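Local atomic coordinates of TRAP-type C4-dicarboxylate:H+ symport system substrate-binding component DctP (Shewanella oneidensis, PDB entry 4MX6), a protein that binds succinate and probably delivers such C4-dicarboxylates, as the periplasmic solute-binding component, to a TRAP-type proton symporter. Residues N223-Q227 / K228-V232; V205-L208 / L209-A213; A282-D285 / N286-K289; V44-E47 / N48-K51. All coordinates share one frame; numbering follows the deposited sequence. Where two conformers were deposited one is given.

Contact 1 of 4, residues N223-Q227 / K228-V232; sequences NTYSQ and KFYEV
Lys-228 folds back over the last turn of helix 221-226 and sets its ammonium group on one face of the Tyr-225 ring, with NZ 3.5 Å from the ring centroid and 20° off the normal, a cation-pi contact. The lysine chain is bent at its second torsion (chi2 -56°) and extended beyond it, which carries CD and CE past the carbonyl of Tyr-225. There NZ also donates to Tyr-225 O at 3.0 Å. The backbone N of Lys-228 reaches the same oxygen from the opposite face of the carbonyl plane, so one residue grips this acceptor twice. Lys-228 has positive phi and ends the helix in a Schellman motif, which the weak bond from Phe-229 N to Thr-224 O completes.

Tyr-225 has its ring anti to the backbone N (chi1 176°), which brings it alongside Tyr-230; the two ring planes are nearly parallel but slid apart, with centroids 5.8 Å from each other. The Tyr-230 ring turns its edge to Thr-224 O and Tyr-225 O, and its OH receives a weak bond from Lys-228 NZ. On another side of the turn, Gln-227 CB sits over a face of the Phe-229 ring, 3.8 Å from the centroid, in a CH-pi contact, and Thr-224 CG2 meets Phe-229 CB.

Asn-223 leads away from this cluster, and its ND2 bonds Asn-219 and the bound succinate. The lysine charge is thus shared among a carbonyl, an aromatic face and a phenol, which probably stabilises the helix C-terminus by offsetting the negative end of its dipole.

Contact 2 of 4, residues V205-L208 / L209-A213; sequences VFTL and LQTRA
The Phe-206 ring and the Gln-210 amide, one helical turn apart, have their planes 57° from each other, and ring atom CE2 comes 3.9 Å from Gln-210 CD. At the ring edge, in its plane, lies a water that donates to Gln-210 OE1 and is hydrogen-bonded to Thr-207 OG1 at 2.8 Å. Gln-210, extended beyond CG, brings its amide against the ring and its OE1 to the water.

Along the buried side of the helix, Val-205 CG1 packs beside Leu-209 CD1 at 4.0 Å, and both side chains lie on Gln-217 of strand 217-219. At the C-terminal end, Leu-208 CD2 touches Ala-213 CB at 3.8 Å. Thr-211 turns its hydroxyl between the backbone N and the carbonyl carbon (chi1 62°), and OG1 donates to Thr-207 O at 2.8 Å. Its own backbone N reaches that oxygen at 3.0 Å from the other face of the carbonyl plane, giving the carbonyl two donors from Thr-211.

Beyond Thr-211 the chain leaves the helix at Arg-212, whose phi is positive (64°). The arrangement is that of an amphipathic helix closed by a Schellman motif, with its apolar side set against strand 217-219.

Contact 3 of 4, residues A282-D285 / N286-K289; sequences AEKD and NEDK
Lys-284 NZ and Glu-287 OE1, 2.9 Å apart, form a salt bridge between residues three positions apart on helix 260-295. The ammonium meets OE1 from above the carboxylate plane, 41° out of it, and the two side chains run side by side in the same direction. The lysine is bent at its second torsion (chi2 -64°) and then extended, which swings it toward the glutamate and lays CD 3.4 Å from OE1. Glu-287 comes to the meeting straight, its CG anti to the backbone N.

A water widens this first shell: it accepts from Lys-284 NZ and donates to Asp-288 OD1 at 2.6 Å, linking the lysine to a carboxylate whose own distance from NZ, 4.5 Å, exceeds that of a salt bridge. An alanine in place of Lys-284 would probably leave Glu-287 without its charged mate and the water without its donor, with the two acidic groups then less well compensated.

Behind these side chains stands the helix backbone. Glu-287 N bonds Glu-283 O, and Asp-288 N bonds Lys-284 O at 2.8 Å, fixing the spacing from which the side chains reach out. Glu-283 pairs with Lys-279, one turn earlier on the helix, and Lys-289 with Glu-238, just after strand 235-237.

The segment belongs to the long helix 260-295, which packs here against helix 221-226: Asp-288 lies on Ser-222 and Tyr-225, while Asp-285 and Lys-289 both touch Trp-221.

Contact 4 of 4, residues V44-E47 / N48-K51; sequences VVAE and NTPK
Thr-49 OG1 donates to Ala-46 O at 2.7 Å, the shorter of the two direct hydrogen bonds between residues 44-47 and 48-51. The hydroxyl lies between its own backbone N and carbonyl carbon (chi1 61°), which turns it back to the preceding loop, and the bond arrives tilted 24° from the carbonyl plane. A weak backbone bond from Thr-49 N to Glu-47 O closes an inverse gamma turn centred on Asn-48. Water supplies another link, accepting from Val-44 N and, at 2.8 Å, from Lys-51 NZ.

Thr-49 is the N-cap of helix 50-65: OG1 also accepts from the backbone N of Gly-52, so one hydroxyl serves both the loop and the first turn. A valine in its place would probably leave Ala-46 O and the Gly-52 N-H without this partner, and the loop less firmly held to the helix start.

The packing contacts centre on Val-45, whose CG2 lies against the Thr-49 hydroxyl, 3.3 Å from OG1; the same methyl packs on Lys-51 CE at 3.8 Å, the valine and lysine side chains crossing at about a right angle. Ala-46 CB meets Thr-49 CG2 at 4.0 Å.

As for charge, Lys-51 bends at its third torsion (chi3 53°), and this kink directs its end to the binding site. NZ there bonds Ala-99 O and the bound succinate, and the lysine makes a cation-pi contact with Tyr-246.

In the fold
Along the chain come contact 4 at the start of helix 50-65, contact 2 on helix 205-210, contact 1 on helix 221-226 and the loop after it, and contact 3 on helix 260-295. Contact 1 touches all the others: contact 2 through Phe-229 and Val-205, contact 3 through Tyr-225 and Asp-288, and contact 4 through Asn-223 and Val-45. Its centre is 11 Å from that of contact 2 and 13 Å from those of contacts 3 and 4. Contacts 2 and 3 do not meet, their nearest atoms being about 14 Å apart. Contacts 1 and 4 bring Asn-223 and Lys-51 to the succinate, so chain segments distant in sequence converge on the ligand, consistent with a solute-binding protein.

Contact 1 of 4, residues N223-Q227 / K228-V232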
loop_
_atom_site.group_PDB
_atom_site.type_symbol
_atom_site.label_atom_id
_atom_site.label_comp_id
_atom_site.label_asym_id
_atom_site.label_seq_id
_atom_site.Cartn_x
_atom_site.Cartn_y
_atom_site.Cartn_z
ATOM N N ASN A 223 -0.539 -2.055 -9.695
ATOM C CA ASN A 223 -0.126 -3.418 -9.361
ATOM C C ASN A 223 -0.804 -4.466 -10.258
ATOM O O ASN A 223 -0.183 -5.455 -10.666
ATOM C CB ASN A 223 -0.370 -3.730 -7.888
ATOM C CG ASN A 223 0.759 -3.247 -6.997
ATOM O OD1 ASN A 223 1.920 -3.115 -7.434
ATOM N ND2 ASN A 223 0.441 -3.015 -5.740
ATOM N N THR A 224 -2.076 -4.245 -10.571
ATOM C CA THR A 224 -2.839 -5.182 -11.381
ATOM C C THR A 224 -2.189 -5.312 -12.759
ATOM O O THR A 224 -2.076 -6.424 -13.298
ATOM C CB THR A 224 -4.302 -4.720 -11.487
ATOM O OG1 THR A 224 -4.881 -4.666 -10.185
ATOM C CG2 THR A 224 -5.136 -5.657 -12.339
ATOM N N TYR A 225 -1.779 -4.183 -13.335
ATOM C CA TYR A 225 -1.112 -4.178 -14.632
ATOM C C TYR A 225 0.301 -4.744 -14.575
ATOM O O TYR A 225 0.648 -5.665 -15.315
ATOM C CB TYR A 225 -1.082 -2.765 -15.232
ATOM C CG TYR A 225 -0.317 -2.737 -16.529
ATOM C CD1 TYR A 225 -0.828 -3.348 -17.661
ATOM C CD2 TYR A 225 0.940 -2.161 -16.616
ATOM C CE1 TYR A 225 -0.125 -3.363 -18.853
ATOM C CE2 TYR A 225 1.659 -2.167 -17.798
ATOM C CZ TYR A 225 1.120 -2.771 -18.918
ATOM O OH TYR A 225 1.834 -2.781 -20.108
ATOM N N SER A 226 1.108 -4.216 -13.659
ATOM C CA SER A 226 2.524 -4.569 -13.640
ATOM C C SER A 226 2.767 -6.028 -13.230
ATOM O O SER A 226 3.748 -6.617 -13.657
ATOM C CB SER A 226 3.346 -3.612 -12.772
ATOM O OG SER A 226 2.904 -3.607 -11.431
ATOM N N GLN A 227 1.870 -6.613 -12.435
ATOM C CA GLN A 227 1.998 -8.020 -12.046
ATOM C C GLN A 227 1.152 -8.961 -12.903
ATOM O O GLN A 227 1.144 -10.168 -12.670
ATOM C CB GLN A 227 1.632 -8.207 -10.564
ATOM C CG GLN A 227 2.576 -7.488 -9.595
ATOM C CD GLN A 227 4.058 -7.882 -9.707
ATOM O OE1 GLN A 227 4.422 -8.959 -10.193
ATOM N NE2 GLN A 227 4.913 -7.008 -9.245
ATOM N N LYS A 228 0.416 -8.405 -13.867
ATOM C CA LYS A 228 -0.380 -9.182 -14.832
ATOM C C LYS A 228 -1.532 -9.937 -14.183
ATOM O O LYS A 228 -1.982 -10.961 -14.709
ATOM C CB LYS A 228 0.493 -10.126 -15.681
ATOM C CG LYS A 228 1.652 -9.420 -16.361
ATOM C CD LYS A 228 1.208 -8.270 -17.233
ATOM C CE LYS A 228 2.344 -7.300 -17.505
ATOM N NZ LYS A 228 1.848 -5.991 -17.991
ATOM N N PHE A 229 -2.051 -9.420 -13.079
ATOM C CA PHE A 229 -3.201 -10.056 -12.456
ATOM C C PHE A 229 -4.385 -10.099 -13.435
ATOM O O PHE A 229 -5.200 -11.015 -13.385
ATOM C CB PHE A 229 -3.646 -9.333 -11.178
ATOM C CG PHE A 229 -2.612 -9.278 -10.061
ATOM C CD1 PHE A 229 -1.546 -10.164 -9.975
ATOM C CD2 PHE A 229 -2.745 -8.310 -9.075
ATOM C CE1 PHE A 229 -0.631 -10.064 -8.925
ATOM C CE2 PHE A 229 -1.861 -8.214 -8.042
ATOM C CZ PHE A 229 -0.798 -9.080 -7.961
ATOM N N TYR A 230 -4.476 -9.096 -14.306
ATOM C CA TYR A 230 -5.579 -9.020 -15.258
ATOM C C TYR A 230 -5.538 -10.144 -16.300
ATOM O O TYR A 230 -6.535 -10.381 -16.976
ATOM C CB TYR A 230 -5.619 -7.653 -15.954
ATOM C CG TYR A 230 -4.458 -7.389 -16.898
ATOM C CD1 TYR A 230 -3.222 -6.983 -16.421
ATOM C CD2 TYR A 230 -4.596 -7.547 -18.272
ATOM C CE1 TYR A 230 -2.158 -6.731 -17.283
ATOM C CE2 TYR A 230 -3.538 -7.305 -19.136
ATOM C CZ TYR A 230 -2.317 -6.909 -18.637
ATOM O OH TYR A 230 -1.250 -6.644 -19.481
ATOM N N GLU A 231 -4.398 -10.825 -16.451
ATOM C CA GLU A 231 -4.298 -11.939 -17.396
ATOM C C GLU A 231 -4.850 -13.240 -16.814
ATOM O O GLU A 231 -5.009 -14.216 -17.551
ATOM C CB GLU A 231 -2.850 -12.131 -17.848
ATOM C CG GLU A 231 -2.313 -10.926 -18.611
ATOM C CD GLU A 231 -0.915 -11.116 -19.180
ATOM O OE1 GLU A 231 -0.261 -12.137 -18.892
ATOM O OE2 GLU A 231 -0.464 -10.211 -19.905
ATOM N N VAL A 232 -5.174 -13.248 -15.523
ATOM C CA VAL A 232 -5.633 -14.463 -14.849
ATOM C C VAL A 232 -6.885 -14.203 -14.003
ATOM O O VAL A 232 -7.235 -14.991 -13.118
ATOM C CB VAL A 232 -4.505 -15.095 -13.996
ATOM C CG1 VAL A 232 -3.464 -15.730 -14.899
ATOM C CG2 VAL A 232 -3.882 -14.076 -13.069
#

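Contact 2 of 4, residues V205-L208 / L209-A213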
loop_
_atom_site.group_PDB
_atom_site.type_symbol
_atom_site.label_atom_id
_atom_site.label_comp_id
_atom_site.label_asym_id
_atom_site.label_seq_id
_atom_site.Cartn_x
_atom_site.Cartn_y
_atom_site.Cartn_z
ATOM N N VAL A 205 0.968 -13.660 -5.317
ATOM C CA VAL A 205 -0.403 -13.413 -5.737
ATOM C C VAL A 205 -0.682 -13.879 -7.163
ATOM O O VAL A 205 -1.688 -14.538 -7.409
ATOM C CB VAL A 205 -0.802 -11.943 -5.553
ATOM C CG1 VAL A 205 -2.205 -11.708 -6.055
ATOM C CG2 VAL A 205 -0.713 -11.575 -4.077
ATOM N N PHE A 206 0.194 -13.564 -8.109
ATOM C CA PHE A 206 -0.048 -13.976 -9.479
ATOM C C PHE A 206 -0.254 -15.493 -9.572
ATOM O O PHE A 206 -1.200 -15.965 -10.200
ATOM C CB PHE A 206 1.070 -13.549 -10.437
ATOM C CG PHE A 206 0.866 -14.074 -11.825
ATOM C CD1 PHE A 206 0.097 -13.369 -12.741
ATOM C CD2 PHE A 206 1.378 -15.300 -12.202
ATOM C CE1 PHE A 206 -0.138 -13.868 -14.008
ATOM C CE2 PHE A 206 1.144 -15.802 -13.470
ATOM C CZ PHE A 206 0.389 -15.084 -14.374
ATOM N N THR A 207 0.635 -16.253 -8.952
ATOM C CA THR A 207 0.566 -17.706 -9.035
ATOM C C THR A 207 -0.689 -18.241 -8.343
ATOM O O THR A 207 -1.302 -19.190 -8.834
ATOM C CB THR A 207 1.837 -18.348 -8.446
ATOM O OG1 THR A 207 2.987 -17.864 -9.153
ATOM C CG2 THR A 207 1.788 -19.867 -8.548
ATOM N N LEU A 208 -1.074 -17.645 -7.217
ATOM C CA LEU A 208 -2.295 -18.058 -6.546
ATOM C C LEU A 208 -3.518 -17.844 -7.431
ATOM O O LEU A 208 -4.410 -18.692 -7.469
ATOM C CB LEU A 208 -2.449 -17.305 -5.225
ATOM C CG LEU A 208 -1.422 -17.651 -4.141
ATOM C CD1 LEU A 208 -1.451 -16.609 -3.026
ATOM C CD2 LEU A 208 -1.660 -19.054 -3.577
ATOM N N LEU A 209 -3.569 -16.712 -8.128
ATOM C CA LEU A 209 -4.675 -16.430 -9.043
ATOM C C LEU A 209 -4.638 -17.392 -10.231
ATOM O O LEU A 209 -5.664 -17.958 -10.637
ATOM C CB LEU A 209 -4.599 -15.004 -9.580
ATOM C CG LEU A 209 -4.756 -13.861 -8.583
ATOM C CD1 LEU A 209 -4.366 -12.565 -9.262
ATOM C CD2 LEU A 209 -6.169 -13.773 -8.033
ATOM N N GLN A 210 -3.453 -17.542 -10.813
ATOM C CA GLN A 210 -3.278 -18.373 -12.007
ATOM C C GLN A 210 -3.792 -19.792 -11.771
ATOM O O GLN A 210 -4.476 -20.379 -12.612
ATOM C CB GLN A 210 -1.798 -18.414 -12.386
ATOM C CG GLN A 210 -1.474 -19.287 -13.580
ATOM C CD GLN A 210 0.002 -19.504 -13.728
ATOM O OE1 GLN A 210 0.725 -19.677 -12.743
ATOM N NE2 GLN A 210 0.472 -19.489 -14.962
ATOM N N THR A 211 -3.431 -20.341 -10.622
ATOM C CA THR A 211 -3.738 -21.720 -10.277
ATOM C C THR A 211 -5.098 -21.895 -9.614
ATOM O O THR A 211 -5.480 -23.013 -9.295
ATOM C CB THR A 211 -2.665 -22.321 -9.342
ATOM O OG1 THR A 211 -2.627 -21.588 -8.109
ATOM C CG2 THR A 211 -1.292 -22.314 -9.998
ATOM N N ARG A 212 -5.817 -20.796 -9.405
ATOM C CA ARG A 212 -7.138 -20.828 -8.774
ATOM C C ARG A 212 -7.082 -21.319 -7.334
ATOM O O ARG A 212 -8.088 -21.744 -6.781
ATOM C CB ARG A 212 -8.162 -21.615 -9.618
ATOM C CG ARG A 212 -8.433 -20.950 -10.971
ATOM C CD ARG A 212 -9.303 -21.800 -11.882
ATOM N NE ARG A 212 -10.587 -22.138 -11.266
ATOM C CZ ARG A 212 -11.673 -21.374 -11.312
ATOM N NH1 ARG A 212 -11.668 -20.222 -11.968
ATOM N NH2 ARG A 212 -12.783 -21.785 -10.719
ATOM N N ALA A 213 -5.920 -21.198 -6.697
ATOM C CA ALA A 213 -5.834 -21.372 -5.246
ATOM C C ALA A 213 -6.655 -20.300 -4.534
ATOM O O ALA A 213 -7.166 -20.526 -3.434
ATOM C CB ALA A 213 -4.403 -21.325 -4.781
HETATM O O HOH W 1 3.175 -18.491 -11.864
#

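Contact 3 of 4, residues A282-D285 / N286-K289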
loop_
_atom_site.group_PDB
_atom_site.type_symbol
_atom_site.label_atom_id
_atom_site.label_comp_id
_atom_site.label_asym_id
_atom_site.label_seq_id
_atom_site.Cartn_x
_atom_site.Cartn_y
_atom_site.Cartn_z
ATOM N N ALA A 282 -0.314 8.844 -9.502
ATOM C CA ALA A 282 -1.518 9.375 -10.104
ATOM C C ALA A 282 -1.494 9.130 -11.610
ATOM O O ALA A 282 -2.511 8.818 -12.220
ATOM C CB ALA A 282 -1.638 10.857 -9.807
ATOM N N GLU A 283 -0.326 9.287 -12.226
ATOM C CA GLU A 283 -0.196 9.034 -13.654
ATOM C C GLU A 283 -0.460 7.562 -13.993
ATOM O O GLU A 283 -1.192 7.255 -14.932
ATOM C CB GLU A 283 1.191 9.443 -14.138
ATOM C CG GLU A 283 1.407 10.933 -14.078
ATOM C CD GLU A 283 2.855 11.371 -14.254
ATOM O OE1 GLU A 283 3.764 10.533 -14.113
ATOM O OE2 GLU A 283 3.073 12.576 -14.529
ATOM N N LYS A 284 0.125 6.652 -13.221
ATOM C CA LYS A 284 -0.013 5.223 -13.484
ATOM C C LYS A 284 -1.431 4.735 -13.222
ATOM O O LYS A 284 -1.901 3.825 -13.887
ATOM C CB LYS A 284 0.998 4.418 -12.661
ATOM C CG LYS A 284 2.420 4.593 -13.131
ATOM C CD LYS A 284 2.595 4.063 -14.536
ATOM C CE LYS A 284 4.031 4.104 -14.959
ATOM N NZ LYS A 284 4.191 3.673 -16.377
ATOM N N ASP A 285 -2.134 5.349 -12.288
ATOM C CA ASP A 285 -3.476 4.915 -12.021
ATOM C C ASP A 285 -4.313 5.061 -13.296
ATOM O O ASP A 285 -5.099 4.170 -13.637
ATOM C CB ASP A 285 -4.046 5.710 -10.880
ATOM C CG ASP A 285 -5.289 5.094 -10.358
ATOM O OD1 ASP A 285 -5.194 4.086 -9.634
ATOM O OD2 ASP A 285 -6.370 5.589 -10.732
ATOM N N ASN A 286 -4.148 6.173 -14.009
ATOM C CA ASN A 286 -4.846 6.381 -15.275
ATOM C C ASN A 286 -4.252 5.568 -16.436
ATOM O O ASN A 286 -4.990 4.930 -17.186
ATOM C CB ASN A 286 -4.884 7.874 -15.609
ATOM C CG ASN A 286 -5.939 8.633 -14.797
ATOM O OD1 ASN A 286 -6.966 8.076 -14.401
ATOM N ND2 ASN A 286 -5.687 9.916 -14.557
ATOM N N GLU A 287 -2.930 5.576 -16.579
ATOM C CA GLU A 287 -2.281 4.882 -17.685
ATOM C C GLU A 287 -2.532 3.391 -17.646
ATOM O O GLU A 287 -2.825 2.773 -18.672
ATOM C CB GLU A 287 -0.767 5.139 -17.691
ATOM C CG GLU A 287 -0.031 4.413 -18.821
ATOM C CD GLU A 287 1.503 4.510 -18.753
ATOM O OE1 GLU A 287 2.051 5.056 -17.769
ATOM O OE2 GLU A 287 2.156 4.003 -19.709
ATOM N N ASP A 288 -2.392 2.795 -16.470
ATOM C CA ASP A 288 -2.444 1.353 -16.349
ATOM C C ASP A 288 -3.869 0.818 -16.441
ATOM O O ASP A 288 -4.071 -0.271 -16.970
ATOM C CB ASP A 288 -1.727 0.887 -15.075
ATOM C CG ASP A 288 -0.218 1.006 -15.174
ATOM O OD1 ASP A 288 0.286 1.410 -16.259
ATOM O OD2 ASP A 288 0.451 0.685 -14.173
ATOM N N LYS A 289 -4.859 1.571 -15.969
ATOM C CA LYS A 289 -6.241 1.211 -16.233
ATOM C C LYS A 289 -6.458 1.111 -17.748
ATOM O O LYS A 289 -7.028 0.138 -18.249
ATOM C CB LYS A 289 -7.211 2.231 -15.630
ATOM C CG LYS A 289 -8.669 1.928 -15.960
ATOM C CD LYS A 289 -9.624 2.936 -15.352
ATOM C CE LYS A 289 -11.047 2.623 -15.755
ATOM N NZ LYS A 289 -11.978 3.670 -15.252
HETATM O O HOH W 2 2.845 1.135 -16.568
HETATM O O HOH W 3 -6.998 7.936 -11.781
HETATM O O HOH W 4 -8.087 5.413 -13.278
#

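Contact 4 of 4, residues V44-E47 / N48-K51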
loop_
_atom_site.group_PDB
_atom_site.type_symbol
_atom_site.label_atom_id
_atom_site.label_comp_id
_atom_site.label_asym_id
_atom_site.label_seq_id
_atom_site.Cartn_x
_atom_site.Cartn_y
_atom_site.Cartn_z
ATOM N N VAL A 44 8.727 -4.783 -2.755
ATOM C CA VAL A 44 8.084 -5.963 -3.327
ATOM C C VAL A 44 7.443 -5.725 -4.689
ATOM O O VAL A 44 6.867 -6.647 -5.259
ATOM C CB VAL A 44 7.023 -6.551 -2.354
ATOM C CG1 VAL A 44 7.670 -6.843 -1.021
ATOM C CG2 VAL A 44 5.804 -5.640 -2.195
ATOM N N VAL A 45 7.470 -4.499 -5.200
ATOM C CA VAL A 45 6.793 -4.204 -6.459
ATOM C C VAL A 45 7.725 -4.206 -7.671
ATOM O O VAL A 45 8.940 -4.283 -7.552
ATOM C CB VAL A 45 5.974 -2.892 -6.393
ATOM C CG1 VAL A 45 4.923 -2.989 -5.281
ATOM C CG2 VAL A 45 6.851 -1.657 -6.208
ATOM N N ALA A 46 7.118 -4.137 -8.851
ATOM C CA ALA A 46 7.875 -3.989 -10.087
ATOM C C ALA A 46 8.561 -2.619 -10.133
ATOM O O ALA A 46 8.167 -1.679 -9.450
ATOM C CB ALA A 46 6.966 -4.166 -11.287
ATOM N N GLU A 47 9.587 -2.502 -10.957
ATOM C CA GLU A 47 10.321 -1.252 -11.078
ATOM C C GLU A 47 9.452 -0.119 -11.622
ATOM O O GLU A 47 9.544 1.023 -11.152
ATOM C CB GLU A 47 11.533 -1.469 -11.992
ATOM C CG GLU A 47 12.300 -0.199 -12.297
ATOM C CD GLU A 47 13.672 -0.454 -12.850
ATOM O OE1 GLU A 47 14.391 -1.318 -12.285
ATOM O OE2 GLU A 47 14.047 0.249 -13.811
ATOM N N ASN A 48 8.597 -0.422 -12.591
ATOM C CA ASN A 48 7.900 0.617 -13.340
ATOM C C ASN A 48 6.534 0.912 -12.697
ATOM O O ASN A 48 5.469 0.679 -13.282
ATOM C CB ASN A 48 7.796 0.256 -14.826
ATOM C CG ASN A 48 9.157 0.160 -15.492
ATOM O OD1 ASN A 48 10.180 0.535 -14.912
ATOM N ND2 ASN A 48 9.176 -0.319 -16.722
ATOM N N THR A 49 6.616 1.442 -11.480
ATOM C CA THR A 49 5.487 1.675 -10.575
ATOM C C THR A 49 5.818 2.898 -9.719
ATOM O O THR A 49 6.974 3.318 -9.686
ATOM C CB THR A 49 5.308 0.497 -9.608
ATOM O OG1 THR A 49 6.489 0.356 -8.802
ATOM C CG2 THR A 49 5.009 -0.812 -10.340
ATOM N N PRO A 50 4.839 3.458 -8.991
ATOM C CA PRO A 50 5.192 4.609 -8.142
ATOM C C PRO A 50 6.290 4.299 -7.113
ATOM O O PRO A 50 7.224 5.104 -6.974
ATOM C CB PRO A 50 3.864 5.004 -7.480
ATOM C CG PRO A 50 2.921 3.848 -7.738
ATOM C CD PRO A 50 3.385 3.245 -9.031
ATOM N N LYS A 51 6.210 3.175 -6.395
ATOM C CA LYS A 51 7.243 2.879 -5.406
ATOM C C LYS A 51 8.563 2.514 -6.076
ATOM O O LYS A 51 9.630 2.911 -5.595
ATOM C CB LYS A 51 6.779 1.775 -4.453
ATOM C CG LYS A 51 7.832 1.335 -3.456
ATOM C CD LYS A 51 7.244 0.641 -2.231
ATOM C CE LYS A 51 6.319 -0.502 -2.605
ATOM N NZ LYS A 51 5.778 -1.170 -1.391
HETATM O O HOH W 5 7.501 -3.155 -0.508
#